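Local coordinates for protein FMN Adenylyltransferase (Candida glabrata, PDB 3FWK) that catalyses the transfer of an adenylyl group from ATP to FMN, the reaction that forms FAD, at residues T117-T120 against L121-I125; E126-S129 against L130-L134; C217-R221 against Y222-S226; E276-V279 against K280-L284. All blocks are in the same frame, centred on the assembly; numbering follows the deposited sequence. Where two conformers were deposited one is given.

Interaction 1. Residues T117-T120 against L121-I125; sequences TFKT and LENFI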
# COMPACT_ATOMS: atom_id res chain seq x y z
N THR A 117 -10.69 -8.65 9.46
CA THR A 117 -9.85 -8.44 8.25
C THR A 117 -10.16 -9.52 7.21
O THR A 117 -10.36 -10.68 7.56
CB THR A 117 -8.37 -8.53 8.66
OG1 THR A 117 -8.11 -7.60 9.72
CG2 THR A 117 -7.43 -8.23 7.52
N PHE A 118 -10.14 -9.18 5.93
CA PHE A 118 -10.26 -10.16 4.88
C PHE A 118 -9.14 -11.20 4.97
O PHE A 118 -7.95 -10.86 5.11
CB PHE A 118 -10.14 -9.51 3.48
CG PHE A 118 -11.41 -8.87 2.99
CD1 PHE A 118 -12.35 -9.62 2.29
CD2 PHE A 118 -11.66 -7.52 3.26
CE1 PHE A 118 -13.52 -9.06 1.85
CE2 PHE A 118 -12.86 -6.94 2.79
CZ PHE A 118 -13.79 -7.72 2.12
N LYS A 119 -9.50 -12.47 4.80
CA LYS A 119 -8.49 -13.54 4.78
C LYS A 119 -7.44 -13.29 3.68
O LYS A 119 -6.26 -13.53 3.87
CB LYS A 119 -9.16 -14.88 4.54
CG LYS A 119 -8.21 -16.05 4.58
CD LYS A 119 -7.54 -16.20 5.96
CE LYS A 119 -6.96 -17.58 6.18
NZ LYS A 119 -6.82 -17.83 7.69
N THR A 120 -7.88 -12.83 2.51
CA THR A 120 -6.94 -12.64 1.40
C THR A 120 -5.91 -11.58 1.80
O THR A 120 -4.74 -11.65 1.42
CB THR A 120 -7.66 -12.20 0.13
OG1 THR A 120 -8.54 -13.22 -0.30
CG2 THR A 120 -6.66 -11.96 -1.00
N LEU A 121 -6.35 -10.53 2.53
CA LEU A 121 -5.43 -9.52 2.99
C LEU A 121 -4.44 -10.08 4.03
O LEU A 121 -3.25 -9.79 3.96
CB LEU A 121 -6.21 -8.33 3.54
CG LEU A 121 -5.42 -7.07 3.80
CD1 LEU A 121 -4.60 -6.60 2.59
CD2 LEU A 121 -6.40 -5.99 4.20
N GLU A 122 -4.92 -10.89 5.00
CA GLU A 122 -3.99 -11.57 5.92
C GLU A 122 -2.96 -12.36 5.15
O GLU A 122 -1.75 -12.31 5.44
CB GLU A 122 -4.76 -12.50 6.88
CG GLU A 122 -5.78 -11.82 7.79
CD GLU A 122 -5.20 -11.09 8.95
OE1 GLU A 122 -3.97 -11.03 9.14
OE2 GLU A 122 -6.04 -10.59 9.75
N ASN A 123 -3.42 -13.15 4.16
CA ASN A 123 -2.52 -13.96 3.35
C ASN A 123 -1.48 -13.05 2.67
O ASN A 123 -0.29 -13.37 2.63
CB ASN A 123 -3.27 -14.72 2.28
CG ASN A 123 -4.13 -15.85 2.79
OD1 ASN A 123 -3.98 -16.30 3.93
ND2 ASN A 123 -5.02 -16.34 1.92
N PHE A 124 -1.95 -11.94 2.12
CA PHE A 124 -1.08 -11.06 1.36
C PHE A 124 -0.03 -10.40 2.24
O PHE A 124 1.13 -10.23 1.83
CB PHE A 124 -1.92 -10.02 0.66
CG PHE A 124 -1.09 -9.11 -0.21
CD1 PHE A 124 -0.49 -9.62 -1.36
CD2 PHE A 124 -0.85 -7.79 0.15
CE1 PHE A 124 0.30 -8.81 -2.18
CE2 PHE A 124 -0.01 -6.98 -0.65
CZ PHE A 124 0.55 -7.51 -1.81
N ILE A 125 -0.41 -10.02 3.47
CA ILE A 125 0.58 -9.45 4.40
C ILE A 125 1.67 -10.47 4.71
O ILE A 125 2.85 -10.14 4.74
CB ILE A 125 -0.13 -8.95 5.67
CG1 ILE A 125 -1.02 -7.74 5.31
CG2 ILE A 125 0.90 -8.63 6.75
CD1 ILE A 125 -2.03 -7.37 6.40
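F118 and E122 meet in a local helix-start contact, at the head of helix 119-131, which links strands 107-111 and 134-138 in a beta-alpha-beta unit of the Rossmann-like fold. F118 takes the N-cap position, and its carbonyl O receives E122 N at 3.0 Å, nearly in line with the C=O bond. The next two backbone bonds, N123 N to K119 O and F124 N to T120 O, continue the helix from this turn. Around this frame the side chains fold back. E122 bends at its second torsion (chi2 -76°), which turns the carboxylate toward the residue before the cap, and its OE2 lies 3.3 Å from T117 CB. The two side chains cross at about a right angle, T117 presenting CB and its methyl CG2, while T117 OG1 bonds to H114 O. The same methyl also touches the CD2 branch of L121, at 4.1 Å. F118 CB packs against L121 CB, 4.1 Å away, while the phenyl ring leads off toward helix 275-282 and L219. T120 has OG1 beside its backbone N (chi1 -64°), from where it is hydrogen-bonded to D277 OD2 and A274 N, tying the first turn to the later helix. On the outer surface, K119 runs its aliphatic chain by the amide of N123, with CE 3.9 Å from OD1. That amide lies with one face over K119 O, which is 3.3 Å from N123 CG and equally far, 3.6 Å, from OD1 and ND2.

Interaction 2. Residues E126-S129 against L130-L134; sequences EETS and LRYSL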
# COMPACT_ATOMS: atom_id res chain seq x y z
N GLU A 126 1.28 -11.72 4.92
CA GLU A 126 2.28 -12.78 5.19
C GLU A 126 3.19 -13.00 3.97
O GLU A 126 4.42 -13.10 4.10
CB GLU A 126 1.53 -14.04 5.57
CG GLU A 126 0.86 -13.86 6.92
CD GLU A 126 -0.32 -14.80 7.20
OE1 GLU A 126 -0.50 -15.79 6.46
OE2 GLU A 126 -1.10 -14.51 8.14
N GLU A 127 2.58 -13.04 2.78
CA GLU A 127 3.33 -13.29 1.54
C GLU A 127 4.30 -12.17 1.29
O GLU A 127 5.46 -12.40 0.90
CB GLU A 127 2.34 -13.41 0.39
CG GLU A 127 1.52 -14.70 0.46
CD GLU A 127 0.11 -14.61 -0.10
OE1 GLU A 127 -0.24 -13.62 -0.83
OE2 GLU A 127 -0.70 -15.56 0.16
N THR A 128 3.87 -10.94 1.50
CA THR A 128 4.78 -9.83 1.28
C THR A 128 5.85 -9.69 2.35
O THR A 128 6.96 -9.25 2.04
CB THR A 128 4.03 -8.57 1.00
OG1 THR A 128 3.13 -8.34 2.03
CG2 THR A 128 3.21 -8.65 -0.28
N SER A 129 5.54 -10.08 3.58
CA SER A 129 6.58 -10.10 4.58
C SER A 129 7.71 -11.04 4.18
O SER A 129 8.89 -10.75 4.42
CB SER A 129 5.97 -10.50 5.94
OG SER A 129 5.08 -9.50 6.42
N LEU A 130 7.35 -12.19 3.61
CA LEU A 130 8.39 -13.08 3.12
C LEU A 130 9.06 -12.52 1.88
O LEU A 130 10.28 -12.59 1.78
CB LEU A 130 7.76 -14.41 2.80
CG LEU A 130 7.38 -15.28 3.98
CD1 LEU A 130 6.68 -16.53 3.48
CD2 LEU A 130 8.66 -15.64 4.80
N ARG A 131 8.30 -11.94 0.96
CA ARG A 131 8.89 -11.47 -0.28
C ARG A 131 9.93 -10.40 -0.08
O ARG A 131 10.99 -10.43 -0.72
CB ARG A 131 7.81 -10.92 -1.18
CG ARG A 131 8.40 -10.44 -2.53
CD ARG A 131 7.33 -10.18 -3.55
NE ARG A 131 7.85 -9.66 -4.82
CZ ARG A 131 8.79 -10.22 -5.65
NH1 ARG A 131 9.38 -11.40 -5.42
NH2 ARG A 131 9.19 -9.58 -6.73
N TYR A 132 9.64 -9.47 0.82
CA TYR A 132 10.50 -8.29 0.99
C TYR A 132 11.38 -8.40 2.21
O TYR A 132 11.99 -7.42 2.61
CB TYR A 132 9.65 -7.00 1.09
CG TYR A 132 8.72 -6.73 -0.10
CD1 TYR A 132 9.23 -6.64 -1.39
CD2 TYR A 132 7.32 -6.65 0.09
CE1 TYR A 132 8.36 -6.36 -2.50
CE2 TYR A 132 6.45 -6.42 -0.99
CZ TYR A 132 6.99 -6.28 -2.28
OH TYR A 132 6.14 -6.10 -3.35
N SER A 133 11.42 -9.59 2.85
CA SER A 133 12.23 -9.79 4.05
C SER A 133 11.91 -8.78 5.14
O SER A 133 12.81 -8.24 5.78
CB SER A 133 13.73 -9.85 3.72
OG SER A 133 14.01 -11.03 2.99
N LEU A 134 10.62 -8.62 5.42
CA LEU A 134 10.19 -7.79 6.55
C LEU A 134 10.32 -8.57 7.87
O LEU A 134 10.28 -9.78 7.90
CB LEU A 134 8.72 -7.34 6.33
CG LEU A 134 8.41 -6.69 4.98
CD1 LEU A 134 6.95 -6.24 4.96
CD2 LEU A 134 9.40 -5.54 4.69
O HOH W 1 10.84 -12.32 6.30
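T128 and Y132 lie side by side where helix 119-131 ends in a Schellman motif before edge strand 134-138. Y132 CB starts 3.6 Å from T128 O, the carbonyl that also accepts Y132 N. CG keeps to the same oxygen, and CD2 comes nearest, 3.3 Å from it, with the carbonyl oblique to the ring. Further out CE2 passes T128 CB at 3.8 Å and its methyl CG2 at 4.0 Å. At the tip, OH is hydrogen-bonded to E214 OE1, the carboxylate oxygen that also pairs with R131 NE. In the conformer described, R131 CG lies over the rim of one ring face, and the extended arginine chain runs on to E214. T128 puts OG1 between its backbone N and carbonyl carbon (chi1 54°), from where it bonds to F124 O and Y65 OH, leaving CG2 for the tyrosine. S133, the C-prime residue with positive phi, ends the helix: its N makes a weak bond to L130 O, and L134 N returns to S129 O at 2.9 Å, in the carbonyl plane on a lone pair. L134 CD1 then leans on S129 CA. A water seals the turn, donating to both S129 O and L134 O at 3.1 Å each.

Interaction 3. Residues C217-R221 against Y222-S226; sequences CELYR and YGFTS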
# COMPACT_ATOMS: atom_id res chain seq x y z
N CYS A 217 -2.52 -7.27 -3.49
CA CYS A 217 -3.65 -8.00 -2.92
C CYS A 217 -4.70 -8.27 -3.99
O CYS A 217 -5.24 -7.31 -4.58
CB CYS A 217 -4.25 -7.23 -1.79
SG CYS A 217 -5.64 -8.15 -1.00
N GLU A 218 -5.00 -9.54 -4.28
CA GLU A 218 -5.78 -9.82 -5.47
C GLU A 218 -7.26 -9.51 -5.32
O GLU A 218 -8.00 -9.57 -6.30
CB GLU A 218 -5.49 -11.24 -6.02
CG GLU A 218 -4.20 -11.31 -6.86
CD GLU A 218 -4.33 -10.55 -8.18
OE1 GLU A 218 -3.60 -9.58 -8.36
OE2 GLU A 218 -5.20 -10.90 -9.01
N LEU A 219 -7.71 -9.09 -4.13
CA LEU A 219 -9.07 -8.55 -4.04
C LEU A 219 -9.33 -7.40 -5.01
O LEU A 219 -10.44 -7.26 -5.51
CB LEU A 219 -9.40 -8.12 -2.60
CG LEU A 219 -9.50 -9.30 -1.62
CD1 LEU A 219 -9.64 -8.76 -0.20
CD2 LEU A 219 -10.65 -10.28 -1.99
N TYR A 220 -8.33 -6.54 -5.26
CA TYR A 220 -8.56 -5.42 -6.18
C TYR A 220 -8.96 -5.91 -7.56
O TYR A 220 -9.78 -5.27 -8.24
CB TYR A 220 -7.31 -4.53 -6.26
CG TYR A 220 -6.93 -3.92 -4.94
CD1 TYR A 220 -7.83 -3.12 -4.22
CD2 TYR A 220 -5.66 -4.16 -4.38
CE1 TYR A 220 -7.46 -2.57 -2.98
CE2 TYR A 220 -5.28 -3.60 -3.16
CZ TYR A 220 -6.17 -2.83 -2.49
OH TYR A 220 -5.76 -2.32 -1.27
N ARG A 221 -8.43 -7.05 -7.99
CA ARG A 221 -8.76 -7.63 -9.29
C ARG A 221 -10.26 -7.91 -9.43
O ARG A 221 -10.75 -7.97 -10.54
CB ARG A 221 -7.90 -8.89 -9.50
CG ARG A 221 -8.20 -9.66 -10.78
CD ARG A 221 -7.75 -8.86 -12.06
NE ARG A 221 -8.11 -9.63 -13.26
CZ ARG A 221 -9.31 -9.62 -13.82
NH1 ARG A 221 -10.29 -8.84 -13.35
NH2 ARG A 221 -9.55 -10.38 -14.87
N TYR A 222 -10.92 -8.18 -8.31
CA TYR A 222 -12.32 -8.57 -8.30
C TYR A 222 -13.27 -7.40 -8.11
O TYR A 222 -14.48 -7.60 -7.99
CB TYR A 222 -12.55 -9.65 -7.24
CG TYR A 222 -11.95 -11.00 -7.66
CD1 TYR A 222 -12.76 -12.00 -8.18
CD2 TYR A 222 -10.60 -11.27 -7.52
CE1 TYR A 222 -12.24 -13.22 -8.61
CE2 TYR A 222 -10.05 -12.47 -7.95
CZ TYR A 222 -10.88 -13.45 -8.49
OH TYR A 222 -10.36 -14.65 -8.92
N GLY A 223 -12.76 -6.16 -8.13
CA GLY A 223 -13.65 -4.98 -8.11
C GLY A 223 -13.63 -4.20 -6.82
O GLY A 223 -14.30 -3.18 -6.71
N PHE A 224 -12.87 -4.66 -5.81
CA PHE A 224 -12.71 -3.86 -4.61
C PHE A 224 -11.80 -2.68 -4.91
O PHE A 224 -10.79 -2.82 -5.62
CB PHE A 224 -12.09 -4.72 -3.49
CG PHE A 224 -13.03 -5.76 -2.99
CD1 PHE A 224 -13.92 -5.46 -1.97
CD2 PHE A 224 -13.07 -7.05 -3.52
CE1 PHE A 224 -14.77 -6.44 -1.49
CE2 PHE A 224 -13.95 -8.00 -3.08
CZ PHE A 224 -14.79 -7.71 -2.04
N THR A 225 -12.14 -1.52 -4.34
CA THR A 225 -11.28 -0.36 -4.41
C THR A 225 -10.75 0.08 -3.06
O THR A 225 -9.83 0.88 -3.00
CB THR A 225 -12.02 0.83 -5.07
OG1 THR A 225 -13.22 1.12 -4.35
CG2 THR A 225 -12.37 0.49 -6.51
N SER A 226 -11.34 -0.43 -1.99
CA SER A 226 -10.88 -0.10 -0.65
C SER A 226 -11.22 -1.21 0.29
O SER A 226 -12.42 -1.54 0.43
CB SER A 226 -11.63 1.15 -0.11
OG SER A 226 -11.28 1.48 1.21
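L219 and Y222 are joined by one of a run of i to i+3 backbone bonds, 3-10-like turns in the loop between helices 202-212 and 253-257. Y220 N to C217 O, at 3.3 Å, and a weak bond from R221 N to E218 O come first; then Y222 N reaches L219 O at 3.0 Å, and G223 N reaches Y220 O at 3.1 Å. The last two donors stand 59° and 62° out of the carbonyl plane, not on a lone pair, as expected of such tight coiling. G223, with phi 109°, lets the chain leave the turn. The carbonyls meet aromatic edges too: L219 O has F224 CD2 at 3.3 Å in the phenyl plane, and E218 O the CD2 edge of Y222. F224 O is the exception, buried with no hydrogen-bond partner in the model. Its neighbours are carbon-bound hydrogens, Y220 CA at 3.5 Å in a CA-H...O contact and Y220 CD1 at 3.3 Å, at the ring edge. Away from that carbonyl, L219 CB meets F224 CD2 at 3.9 Å. Other polar atoms find partners outside the turn: Y220 OH in K69 N, T225 O in K69 NZ, and T225 OG1 in E300 O and N236 ND2. The turn packs against two helices: L219 and C217 touch T120 on helix 119-131, Y222 and F224 press on I281 of helix 275-282, and the F224 ring meets F118 edge-to-face.

Interaction 4. Residues E276-V279 against K280-L284; sequences EDLV and KIENL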
# COMPACT_ATOMS: atom_id res chain seq x y z
N GLU A 276 -12.54 -18.54 0.74
CA GLU A 276 -13.71 -17.98 1.41
C GLU A 276 -14.09 -16.64 0.78
O GLU A 276 -15.29 -16.29 0.72
CB GLU A 276 -13.49 -17.85 2.93
CG GLU A 276 -12.37 -16.88 3.33
CD GLU A 276 -12.04 -16.87 4.82
OE1 GLU A 276 -12.48 -15.94 5.53
OE2 GLU A 276 -11.26 -17.77 5.24
N ASP A 277 -13.09 -15.90 0.28
CA ASP A 277 -13.37 -14.61 -0.36
C ASP A 277 -13.94 -14.81 -1.76
O ASP A 277 -14.85 -14.11 -2.18
CB ASP A 277 -12.12 -13.73 -0.37
CG ASP A 277 -11.76 -13.23 1.02
OD1 ASP A 277 -12.68 -13.13 1.87
OD2 ASP A 277 -10.57 -12.94 1.30
N LEU A 278 -13.47 -15.84 -2.49
CA LEU A 278 -14.07 -16.14 -3.78
C LEU A 278 -15.54 -16.54 -3.63
O LEU A 278 -16.37 -16.10 -4.42
CB LEU A 278 -13.27 -17.24 -4.51
CG LEU A 278 -13.83 -17.59 -5.89
CD1 LEU A 278 -13.72 -16.37 -6.89
CD2 LEU A 278 -13.14 -18.79 -6.48
N VAL A 279 -15.87 -17.32 -2.60
CA VAL A 279 -17.26 -17.70 -2.37
C VAL A 279 -18.11 -16.44 -2.15
O VAL A 279 -19.18 -16.28 -2.70
CB VAL A 279 -17.36 -18.68 -1.17
CG1 VAL A 279 -18.83 -18.90 -0.81
CG2 VAL A 279 -16.72 -20.02 -1.53
N LYS A 280 -17.63 -15.52 -1.34
CA LYS A 280 -18.40 -14.30 -1.09
C LYS A 280 -18.59 -13.47 -2.36
O LYS A 280 -19.66 -12.90 -2.58
CB LYS A 280 -17.70 -13.46 -0.04
CG LYS A 280 -17.84 -14.04 1.38
CD LYS A 280 -17.24 -13.13 2.46
CE LYS A 280 -15.74 -13.15 2.42
NZ LYS A 280 -15.13 -12.15 3.36
N ILE A 281 -17.57 -13.43 -3.21
CA ILE A 281 -17.68 -12.67 -4.44
C ILE A 281 -18.61 -13.36 -5.43
O ILE A 281 -19.46 -12.70 -6.05
CB ILE A 281 -16.29 -12.43 -5.02
CG1 ILE A 281 -15.49 -11.50 -4.09
CG2 ILE A 281 -16.37 -11.89 -6.43
CD1 ILE A 281 -13.97 -11.61 -4.27
N GLU A 282 -18.52 -14.69 -5.55
CA GLU A 282 -19.37 -15.43 -6.47
C GLU A 282 -20.84 -15.36 -6.03
O GLU A 282 -21.74 -15.31 -6.87
CB GLU A 282 -18.92 -16.89 -6.54
CG GLU A 282 -17.63 -17.16 -7.28
CD GLU A 282 -17.14 -18.57 -6.94
OE1 GLU A 282 -17.54 -19.14 -5.91
OE2 GLU A 282 -16.31 -19.09 -7.67
N ASN A 283 -21.09 -15.29 -4.72
CA ASN A 283 -22.47 -15.24 -4.23
C ASN A 283 -23.18 -13.96 -4.66
O ASN A 283 -24.41 -13.89 -4.58
CB ASN A 283 -22.51 -15.36 -2.70
CG ASN A 283 -22.38 -16.76 -2.20
OD1 ASN A 283 -22.35 -17.72 -2.95
ND2 ASN A 283 -22.25 -16.87 -0.85
N LEU A 284 -22.44 -12.92 -5.07
CA LEU A 284 -23.07 -11.67 -5.52
C LEU A 284 -23.79 -11.82 -6.84
O LEU A 284 -24.69 -11.01 -7.15
CB LEU A 284 -22.03 -10.56 -5.64
CG LEU A 284 -21.30 -10.19 -4.35
CD1 LEU A 284 -20.14 -9.21 -4.67
CD2 LEU A 284 -22.26 -9.54 -3.35
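L278 and E282 bring a branched tip over a flat group: one face of the E282 carboxylate lies under L278 CG, CD1 and CD2, with CG 3.6 Å from CD of the acid and L278 O against the same face. The glutamate runs extended beyond CG, which keeps its end beside the leucine, and OE2 is 3.4 Å from both L278 CG and CD2. The N283 amide is covered on one face by V279, whose carbonyl O stands 3.3 Å from N283 CG, about evenly between OD1 and ND2, while V279 CG1 is on the same side, 4.0 Å from ND2 and offset past the edge. N283 has CG beside its backbone N (chi1 -80°), which holds the amide across the carbonyl that its own N-H uses. The third flat group, the D277 carboxylate, is divided between partners: OD2 goes to T120 of another helix, and OD1 takes K280 NZ at 3.0 Å in a salt bridge whose hydrogen bond is weak. All this decorates helix 275-282, a short alpha-helix whose carbonyls of E276, D277, L278 and V279 each accept an N-H four residues on. The shortest of these four is E282 N to L278 O at 2.8 Å, nearly straight off the carbonyl. K280 bends at chi3 (-73°), which brings CE and NZ alongside D277, CE also 3.1 Å from OD1; E276 OE1, of opposite charge, stays more distant from NZ. On the side turned to the protein, I281 sets CG1 and CD1 against D277 O, at 3.3 Å for CG1, and touches I273.

Overall arrangement
All four interactions are local and follow in series, so none encloses or crosses another. From the N terminus, interaction 1 opens helix 119-131 and interaction 2 ends it, turning the chain into edge strand 134-138; the two adjoin in sequence. About eighty residues later, 217-226 makes its turn and touches interaction 1 through C217 and L219. Interaction 4, on helix 275-282, then completes a cluster: it touches interaction 3 through I281 and L278, and interaction 1 through D277 and E276. Interaction 2 touches neither later contact: its nearest atoms are about 7 Å from interaction 3 and about 10 Å from interaction 4. The sheet-flanking helix is joined to interactions 3 and 4 through its N-terminal half.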